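Local atomic coordinates of periplasmic sensor hybrid histidine kinase (Anaeromyxobacter dehalogenans, PDB entry 4K0D), a protein that probably phosphorylates a protein histidine at the expense of ATP to start a phosphorelay, the piece described here being its periplasmic, zinc-binding helical-bundle sensor domain. Residues B[28-33]-B[118-123]; B[54-59]-B[91-96]; B[64-69]-B[125-130]. All coordinates share one frame; numbering follows the deposited sequence.

Contact 1: B[28-33]-B[118-123]; sequences SAVLHV and PMREEL. With ZN (zinc ion), chain C; NA (sodium ion), chain L.
Val30 reaches from helix 16-42 into the angle between Arg120 and Leu123 of helix 117-145, giving each of its two methyl groups a partner of its own. CG1, anti to the backbone N (chi1 165°), lies 4.2 Å from CG of Arg120, so the aliphatic root of a charged side chain serves as apolar surface. CG2, on the other branch, comes within 4.1 Å of Leu123 CD2. The backbones are close enough for such short side chains to meet, with CA of Val30 6.9 Å from CA of Arg120. Arg120 bends about its CG-CD bond (chi3 91°) and grips Glu121 side-on: NE and NH2 both give hydrogen bonds to OE2, that from NE measuring 3.0 Å. Both bonds keep close to the guanidinium plane, but only NE meets the anti lone pair of OE2, whereas NH2 comes from above the carboxylate plane. The other oxygen, OE1 of Glu121, binds a sodium ion at 2.4 Å, so that the carboxylate is shared between an arginine and a metal, which would be expected to offset much of its negative charge. One residue on from Val30, Leu31 only approaches Arg120, its CD2 stopping 4.8 Å from CD, and both side chains pack on Leu146 of the second subunit. His32 then turns to another side of the helix, where its ND1 binds a zinc ion at 2.0 Å together with Asp10 and Glu14 of the second subunit, a metal bridge across the dimer. Ala29 and His32 rest on helix 46-68, while Met119, a selenomethionine, and Leu123 lean on helix 73-102; the contact thus pairs the first and last long helices, each with one of the other two at its side.

Contact 2: B[54-59]-B[91-96]; sequences AALRRL and KAAVAL
Leu56 of helix 46-68 meets helix 73-102 with a fork, each of its two terminal methyls resting on a different residue. With CG anti to the carbonyl carbon (chi1 -72°) the fork projects across to the facing helix, and the second torsion (chi2 174°) continues the chain straight on into CD1 and leaves CD2 turned off to one side. There CD2 lies 4.0 Å from CB of Ala93. The CA atoms of Leu56 and Ala93 are 8.4 Å apart, the nearest such pair, and the methyl of Ala93 and the longer leucine meet between the two backbones. The other methyl of Leu56, CD1, comes closer still, 3.7 Å from CG2 of Val94. Valine and leucine cross at about a right angle. Val94 sets CG1 anti to its own backbone N (chi1 172°), which places CG2 beside that N, on the branch that touches Leu56. Val94 is exposed whereas Leu56 and Ala93 are buried, so the fork marks the passage from the outer border of this helix pair to its interior. Leu59, one turn along, continues the seam against Val86, Phe89 and Glu90 of helix 73-102, while Ala55 and Arg58 face helix 16-42 and Leu96 packs on helix 106-114.

Contact 3: B[64-69]-B[125-130]; sequences ARFAAL and SLLRTF
Phe66 drives its ring edge into the face of Phe130, a T-shaped (edge-to-face) aromatic pair that spans the interior of a four-helix bundle. The two residues belong to helices 46-68 and 117-145, whose backbones stay well apart here: even the nearest CA atoms, those of Phe66 and Leu127, are separated by 10.7 Å. Only long side chains can bridge such a distance. Both phenylalanines do so with CG anti to the backbone N, entering the gap from opposite directions. Their ring centroids lie 5.2 Å apart, with the planes turned 74° against each other. This is an electrostatically favourable arrangement, since the C-H edge of one ring carries slight positive charge and the pi face of the other slight negative charge.

Leu127, one helical turn before Phe130, adds an aliphatic partner. Its chi1 of -95° departs from a staggered value, and its CD2 lies 4.3 Å from CZ of Phe66, approaching the ring obliquely. All three touching residues are buried. Leu127 also packs on Glu27 of helix 16-42 and Ile82 of helix 73-102, so the other two long helices adjoin this cross-link as well. Lys71, just beyond helix 46-68, makes a cation-pi interaction with the Phe66 ring, and its NZ is hydrogen-bonded to the carbonyl oxygens of Phe66 and Leu69. At the junction of the two rings, CZ of Phe66 sits 3.9 Å above the plane of the Phe130 ring, over its centre.

In the fold
The three contacts tie together the four long helices of one bundle. Contacts 1 and 3 share helix 117-145, where their segments almost adjoin, and contacts 2 and 3 share helix 46-68, although their centres lie 18 Å apart. Contacts 1 and 2 touch directly, His32 and Arg58 lying against each other. Touching residues are all buried in contacts 1 and 3, whereas contact 2 has an exposed member. Chemistry follows place: 54-59 with 91-96 is purely aliphatic, 64-69 with 125-130 adds aromatic rings where the backbones are far apart, and 28-33 with 118-123 combines apolar packing with a charged pair, a sodium ion and a zinc ion that the second subunit shares.

Contact 1: B[28-33]-B[118-123]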
loop_
_atom_site.group_PDB
_atom_site.type_symbol
_atom_site.label_atom_id
_atom_site.label_comp_id
_atom_site.label_asym_id
_atom_site.label_seq_id
_atom_site.Cartn_x
_atom_site.Cartn_y
_atom_site.Cartn_z
ATOM N N SER B 28 -7.834 0.909 6.297
ATOM C CA SER B 28 -8.859 1.962 6.038
ATOM C C SER B 28 -10.335 1.524 6.353
ATOM O O SER B 28 -11.120 2.269 7.006
ATOM C CB SER B 28 -8.698 2.432 4.605
ATOM O OG SER B 28 -9.199 3.724 4.387
ATOM N N ALA B 29 -10.699 0.297 6.015
ATOM C CA ALA B 29 -12.081 -0.171 6.245
ATOM C C ALA B 29 -12.311 -0.218 7.765
ATOM O O ALA B 29 -13.401 -0.013 8.285
ATOM C CB ALA B 29 -12.284 -1.579 5.594
ATOM N N VAL B 30 -11.269 -0.545 8.499
ATOM C CA VAL B 30 -11.391 -0.680 9.916
ATOM C C VAL B 30 -11.560 0.706 10.519
ATOM O O VAL B 30 -12.479 0.920 11.326
ATOM C CB VAL B 30 -10.165 -1.425 10.539
ATOM C CG1 VAL B 30 -10.114 -1.259 12.034
ATOM C CG2 VAL B 30 -10.249 -2.854 10.196
ATOM N N LEU B 31 -10.730 1.661 10.085
ATOM C CA LEU B 31 -10.906 3.041 10.526
ATOM C C LEU B 31 -12.304 3.494 10.216
ATOM O O LEU B 31 -12.939 4.146 11.025
ATOM C CB LEU B 31 -9.963 3.987 9.812
ATOM C CG LEU B 31 -8.549 3.916 10.391
ATOM C CD1 LEU B 31 -7.516 4.596 9.526
ATOM C CD2 LEU B 31 -8.533 4.535 11.782
ATOM N N HIS B 32 -12.765 3.164 9.022
ATOM C CA HIS B 32 -13.988 3.734 8.490
ATOM C C HIS B 32 -15.157 3.175 9.311
ATOM O O HIS B 32 -16.082 3.896 9.621
ATOM C CB HIS B 32 -14.156 3.529 6.976
ATOM C CG HIS B 32 -15.366 4.236 6.403
ATOM N ND1 HIS B 32 -15.378 5.571 6.120
ATOM C CD2 HIS B 32 -16.604 3.774 6.095
ATOM C CE1 HIS B 32 -16.579 5.940 5.694
ATOM N NE2 HIS B 32 -17.344 4.863 5.656
ATOM N N VAL B 33 -15.097 1.916 9.712
ATOM C CA VAL B 33 -16.154 1.394 10.563
ATOM C C VAL B 33 -16.122 2.147 11.917
ATOM O O VAL B 33 -17.148 2.443 12.475
ATOM C CB VAL B 33 -16.032 -0.116 10.825
ATOM C CG1 VAL B 33 -16.872 -0.488 12.017
ATOM C CG2 VAL B 33 -16.442 -1.007 9.527
ATOM N N PRO B 118 -10.459 -0.353 21.581
ATOM C CA PRO B 118 -9.392 -1.294 21.946
ATOM C C PRO B 118 -9.232 -2.305 20.838
ATOM O O PRO B 118 -8.120 -2.688 20.525
ATOM C CB PRO B 118 -9.937 -2.022 23.186
ATOM C CG PRO B 118 -11.052 -1.226 23.697
ATOM C CD PRO B 118 -11.527 -0.283 22.601
HETATM N N MSE B 119 -10.359 -2.737 20.272
HETATM C CA MSE B 119 -10.359 -3.757 19.249
HETATM C C MSE B 119 -9.817 -3.184 17.983
HETATM O O MSE B 119 -9.039 -3.842 17.294
HETATM C CB MSE B 119 -11.757 -4.283 19.012
HETATM C CG MSE B 119 -12.367 -4.828 20.283
HETATM SE SE MSE B 119 -14.275 -5.280 20.035
HETATM C CE MSE B 119 -14.214 -7.103 19.413
ATOM N N ARG B 120 -10.178 -1.946 17.705
ATOM C CA ARG B 120 -9.635 -1.250 16.547
ATOM C C ARG B 120 -8.094 -1.205 16.651
ATOM O O ARG B 120 -7.388 -1.623 15.743
ATOM C CB ARG B 120 -10.152 0.154 16.557
ATOM C CG ARG B 120 -9.602 1.020 15.483
ATOM C CD ARG B 120 -10.137 2.432 15.732
ATOM N NE ARG B 120 -9.271 3.251 16.568
ATOM C CZ ARG B 120 -9.679 4.133 17.493
ATOM N NH1 ARG B 120 -10.947 4.348 17.742
ATOM N NH2 ARG B 120 -8.786 4.833 18.163
ATOM N N GLU B 121 -7.565 -0.714 17.775
ATOM C CA GLU B 121 -6.127 -0.422 17.863
ATOM C C GLU B 121 -5.312 -1.682 17.805
ATOM O O GLU B 121 -4.230 -1.704 17.287
ATOM C CB GLU B 121 -5.827 0.311 19.158
ATOM C CG GLU B 121 -6.300 1.720 19.121
ATOM C CD GLU B 121 -5.609 2.499 18.036
ATOM O OE1 GLU B 121 -4.367 2.528 18.024
ATOM O OE2 GLU B 121 -6.304 3.082 17.182
ATOM N N GLU B 122 -5.839 -2.748 18.361
ATOM C CA GLU B 122 -5.125 -3.979 18.357
ATOM C C GLU B 122 -5.063 -4.496 16.909
ATOM O O GLU B 122 -3.997 -4.865 16.372
ATOM C CB GLU B 122 -5.842 -4.945 19.273
ATOM C CG GLU B 122 -5.237 -6.289 19.359
ATOM C CD GLU B 122 -5.712 -7.052 20.593
ATOM O OE1 GLU B 122 -6.354 -6.426 21.483
ATOM O OE2 GLU B 122 -5.435 -8.268 20.657
ATOM N N LEU B 123 -6.200 -4.492 16.251
ATOM C CA LEU B 123 -6.254 -4.956 14.878
ATOM C C LEU B 123 -5.341 -4.095 14.025
ATOM O O LEU B 123 -4.612 -4.593 13.165
ATOM C CB LEU B 123 -7.689 -4.862 14.394
ATOM C CG LEU B 123 -8.014 -5.476 13.062
ATOM C CD1 LEU B 123 -7.258 -6.753 12.761
ATOM C CD2 LEU B 123 -9.525 -5.732 13.088
HETATM ZN ZN ZN C . -13.785 6.843 6.174
HETATM NA NA NA L . -3.654 4.387 16.613
#

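Contact 2: B[54-59]-B[91-96]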
loop_
_atom_site.group_PDB
_atom_site.type_symbol
_atom_site.label_atom_id
_atom_site.label_comp_id
_atom_site.label_asym_id
_atom_site.label_seq_id
_atom_site.Cartn_x
_atom_site.Cartn_y
_atom_site.Cartn_z
ATOM N N ALA B 54 -22.997 0.638 5.427
ATOM C CA ALA B 54 -22.116 0.540 4.279
ATOM C C ALA B 54 -20.674 0.239 4.715
ATOM O O ALA B 54 -19.974 -0.498 4.042
ATOM C CB ALA B 54 -22.148 1.830 3.450
ATOM N N ALA B 55 -20.201 0.832 5.801
ATOM C CA ALA B 55 -18.810 0.624 6.240
ATOM C C ALA B 55 -18.605 -0.814 6.585
ATOM O O ALA B 55 -17.555 -1.362 6.370
ATOM C CB ALA B 55 -18.457 1.525 7.483
ATOM N N LEU B 56 -19.633 -1.456 7.094
ATOM C CA LEU B 56 -19.488 -2.829 7.503
ATOM C C LEU B 56 -19.300 -3.725 6.262
ATOM O O LEU B 56 -18.486 -4.609 6.274
ATOM C CB LEU B 56 -20.726 -3.274 8.283
ATOM C CG LEU B 56 -20.910 -2.698 9.696
ATOM C CD1 LEU B 56 -22.252 -3.134 10.271
ATOM C CD2 LEU B 56 -19.743 -3.090 10.630
ATOM N N ARG B 57 -20.093 -3.505 5.223
ATOM C CA ARG B 57 -19.967 -4.260 3.964
ATOM C C ARG B 57 -18.611 -4.024 3.313
ATOM O O ARG B 57 -17.995 -4.960 2.799
ATOM C CB ARG B 57 -21.087 -3.884 2.965
ATOM C CG ARG B 57 -22.496 -4.258 3.486
ATOM N N ARG B 58 -18.149 -2.784 3.347
ATOM C CA ARG B 58 -16.817 -2.478 2.904
ATOM C C ARG B 58 -15.721 -3.248 3.694
ATOM O O ARG B 58 -14.787 -3.779 3.109
ATOM C CB ARG B 58 -16.605 -1.006 3.004
ATOM C CG ARG B 58 -15.212 -0.621 2.708
ATOM C CD ARG B 58 -15.119 0.887 2.746
ATOM N NE ARG B 58 -13.745 1.336 2.795
ATOM C CZ ARG B 58 -13.372 2.583 3.057
ATOM N NH1 ARG B 58 -14.283 3.522 3.250
ATOM N NH2 ARG B 58 -12.075 2.881 3.132
ATOM N N LEU B 59 -15.848 -3.327 5.009
ATOM C CA LEU B 59 -14.890 -4.063 5.787
ATOM C C LEU B 59 -14.948 -5.533 5.427
ATOM O O LEU B 59 -13.919 -6.173 5.325
ATOM C CB LEU B 59 -15.129 -3.900 7.277
ATOM C CG LEU B 59 -14.231 -4.701 8.203
ATOM C CD1 LEU B 59 -12.726 -4.442 7.973
ATOM C CD2 LEU B 59 -14.630 -4.373 9.670
ATOM N N LYS B 91 -19.063 -7.435 15.070
ATOM C CA LYS B 91 -20.201 -7.819 15.889
ATOM C C LYS B 91 -20.427 -6.745 16.949
ATOM O O LYS B 91 -21.578 -6.347 17.223
ATOM C CB LYS B 91 -19.985 -9.197 16.519
ATOM C CG LYS B 91 -21.168 -9.673 17.356
ATOM N N ALA B 92 -19.335 -6.249 17.525
ATOM C CA ALA B 92 -19.417 -5.134 18.478
ATOM C C ALA B 92 -19.939 -3.879 17.813
ATOM O O ALA B 92 -20.652 -3.060 18.423
ATOM C CB ALA B 92 -18.084 -4.840 19.066
ATOM N N ALA B 93 -19.557 -3.697 16.566
ATOM C CA ALA B 93 -19.958 -2.473 15.878
ATOM C C ALA B 93 -21.464 -2.520 15.634
ATOM O O ALA B 93 -22.117 -1.540 15.804
ATOM C CB ALA B 93 -19.182 -2.317 14.558
ATOM N N VAL B 94 -21.991 -3.668 15.193
ATOM C CA VAL B 94 -23.422 -3.865 15.015
ATOM C C VAL B 94 -24.169 -3.638 16.329
ATOM O O VAL B 94 -25.249 -3.039 16.353
ATOM C CB VAL B 94 -23.683 -5.281 14.467
ATOM C CG1 VAL B 94 -25.177 -5.633 14.428
ATOM C CG2 VAL B 94 -23.122 -5.365 13.085
ATOM N N ALA B 95 -23.576 -4.083 17.429
ATOM C CA ALA B 95 -24.230 -3.970 18.724
ATOM C C ALA B 95 -24.261 -2.514 19.161
ATOM O O ALA B 95 -25.213 -2.073 19.802
ATOM C CB ALA B 95 -23.481 -4.809 19.762
ATOM N N LEU B 96 -23.215 -1.756 18.847
ATOM C CA LEU B 96 -23.280 -0.328 19.128
ATOM C C LEU B 96 -24.399 0.301 18.272
ATOM O O LEU B 96 -25.248 1.058 18.761
ATOM C CB LEU B 96 -21.930 0.322 18.855
ATOM C CG LEU B 96 -22.113 1.825 18.816
ATOM C CD1 LEU B 96 -22.739 2.246 20.089
ATOM C CD2 LEU B 96 -20.849 2.584 18.653
#

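Contact 3: B[64-69]-B[125-130]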
loop_
_atom_site.group_PDB
_atom_site.type_symbol
_atom_site.label_atom_id
_atom_site.label_comp_id
_atom_site.label_asym_id
_atom_site.label_seq_id
_atom_site.Cartn_x
_atom_site.Cartn_y
_atom_site.Cartn_z
ATOM N N ALA B 64 -11.878 -9.814 2.781
ATOM C CA ALA B 64 -11.898 -10.920 1.838
ATOM C C ALA B 64 -10.773 -10.723 0.828
ATOM O O ALA B 64 -10.024 -11.670 0.570
ATOM C CB ALA B 64 -13.274 -11.067 1.163
ATOM N N ARG B 65 -10.570 -9.499 0.320
ATOM C CA ARG B 65 -9.434 -9.267 -0.594
ATOM C C ARG B 65 -8.113 -9.569 0.078
ATOM O O ARG B 65 -7.210 -10.094 -0.541
ATOM C CB ARG B 65 -9.401 -7.839 -1.105
ATOM C CG ARG B 65 -10.591 -7.498 -2.025
ATOM C CD ARG B 65 -10.677 -5.980 -2.240
ATOM N NE ARG B 65 -9.398 -5.366 -2.672
ATOM C CZ ARG B 65 -8.775 -4.377 -2.021
ATOM N NH1 ARG B 65 -9.322 -3.896 -0.916
ATOM N NH2 ARG B 65 -7.623 -3.850 -2.487
ATOM N N PHE B 66 -7.974 -9.202 1.342
ATOM C CA PHE B 66 -6.727 -9.420 2.021
ATOM C C PHE B 66 -6.478 -10.882 2.311
ATOM O O PHE B 66 -5.355 -11.345 2.187
ATOM C CB PHE B 66 -6.708 -8.664 3.328
ATOM C CG PHE B 66 -5.443 -8.839 4.111
ATOM C CD1 PHE B 66 -4.302 -8.163 3.735
ATOM C CD2 PHE B 66 -5.427 -9.612 5.268
ATOM C CE1 PHE B 66 -3.140 -8.282 4.501
ATOM C CE2 PHE B 66 -4.303 -9.730 6.033
ATOM C CZ PHE B 66 -3.155 -9.080 5.649
ATOM N N ALA B 67 -7.518 -11.599 2.698
ATOM C CA ALA B 67 -7.418 -13.017 2.938
ATOM C C ALA B 67 -7.051 -13.797 1.651
ATOM O O ALA B 67 -6.452 -14.878 1.724
ATOM C CB ALA B 67 -8.710 -13.526 3.469
ATOM N N ALA B 68 -7.381 -13.250 0.490
ATOM C CA ALA B 68 -7.198 -14.012 -0.766
ATOM C C ALA B 68 -5.757 -14.053 -1.233
ATOM O O ALA B 68 -5.388 -14.945 -1.995
ATOM C CB ALA B 68 -8.050 -13.449 -1.863
ATOM N N LEU B 69 -4.929 -13.099 -0.807
ATOM C CA LEU B 69 -3.581 -12.980 -1.386
ATOM C C LEU B 69 -2.559 -13.851 -0.647
ATOM O O LEU B 69 -2.663 -14.012 0.567
ATOM C CB LEU B 69 -3.127 -11.530 -1.352
ATOM C CG LEU B 69 -3.932 -10.632 -2.259
ATOM C CD1 LEU B 69 -3.689 -9.095 -2.018
ATOM C CD2 LEU B 69 -3.703 -11.023 -3.742
ATOM N N SER B 125 -2.774 -2.465 14.941
ATOM C CA SER B 125 -1.398 -2.688 15.326
ATOM C C SER B 125 -0.877 -3.939 14.597
ATOM O O SER B 125 0.208 -3.916 13.996
ATOM C CB SER B 125 -1.276 -2.849 16.831
ATOM O OG SER B 125 -0.018 -3.435 17.164
ATOM N N LEU B 126 -1.617 -5.046 14.709
ATOM C CA LEU B 126 -1.300 -6.238 13.984
ATOM C C LEU B 126 -1.084 -5.940 12.511
ATOM O O LEU B 126 -0.117 -6.393 11.906
ATOM C CB LEU B 126 -2.429 -7.240 14.082
ATOM C CG LEU B 126 -2.536 -7.966 15.399
ATOM C CD1 LEU B 126 -3.760 -8.901 15.369
ATOM C CD2 LEU B 126 -1.268 -8.756 15.667
ATOM N N LEU B 127 -1.992 -5.195 11.918
ATOM C CA LEU B 127 -1.911 -4.992 10.486
ATOM C C LEU B 127 -0.640 -4.280 10.144
ATOM O O LEU B 127 0.041 -4.640 9.162
ATOM C CB LEU B 127 -3.065 -4.150 9.962
ATOM C CG LEU B 127 -4.178 -5.049 9.461
ATOM C CD1 LEU B 127 -5.452 -4.226 9.364
ATOM C CD2 LEU B 127 -3.816 -5.654 8.110
ATOM N N ARG B 128 -0.296 -3.265 10.926
ATOM C CA ARG B 128 0.896 -2.501 10.625
ATOM C C ARG B 128 2.161 -3.352 10.870
ATOM O O ARG B 128 3.171 -3.230 10.161
ATOM C CB ARG B 128 0.909 -1.203 11.421
ATOM C CG ARG B 128 0.033 -0.117 10.808
ATOM C CD ARG B 128 -0.462 0.891 11.836
ATOM N NE ARG B 128 -1.489 1.765 11.261
ATOM C CZ ARG B 128 -2.254 2.591 11.972
ATOM N NH1 ARG B 128 -2.108 2.666 13.298
ATOM N NH2 ARG B 128 -3.170 3.343 11.361
ATOM N N THR B 129 2.099 -4.250 11.840
ATOM C CA THR B 129 3.263 -5.137 12.041
ATOM C C THR B 129 3.392 -6.034 10.824
ATOM O O THR B 129 4.495 -6.221 10.281
ATOM C CB THR B 129 3.207 -6.024 13.342
ATOM O OG1 THR B 129 3.181 -5.162 14.474
ATOM C CG2 THR B 129 4.467 -6.833 13.456
ATOM N N PHE B 130 2.274 -6.634 10.432
ATOM C CA PHE B 130 2.235 -7.415 9.204
ATOM C C PHE B 130 2.820 -6.645 8.020
ATOM O O PHE B 130 3.583 -7.177 7.244
ATOM C CB PHE B 130 0.824 -7.825 8.827
ATOM C CG PHE B 130 0.767 -8.426 7.460
ATOM C CD1 PHE B 130 0.721 -7.610 6.333
ATOM C CD2 PHE B 130 0.809 -9.791 7.296
ATOM C CE1 PHE B 130 0.692 -8.174 5.064
ATOM C CE2 PHE B 130 0.765 -10.352 6.041
ATOM C CZ PHE B 130 0.708 -9.534 4.920
#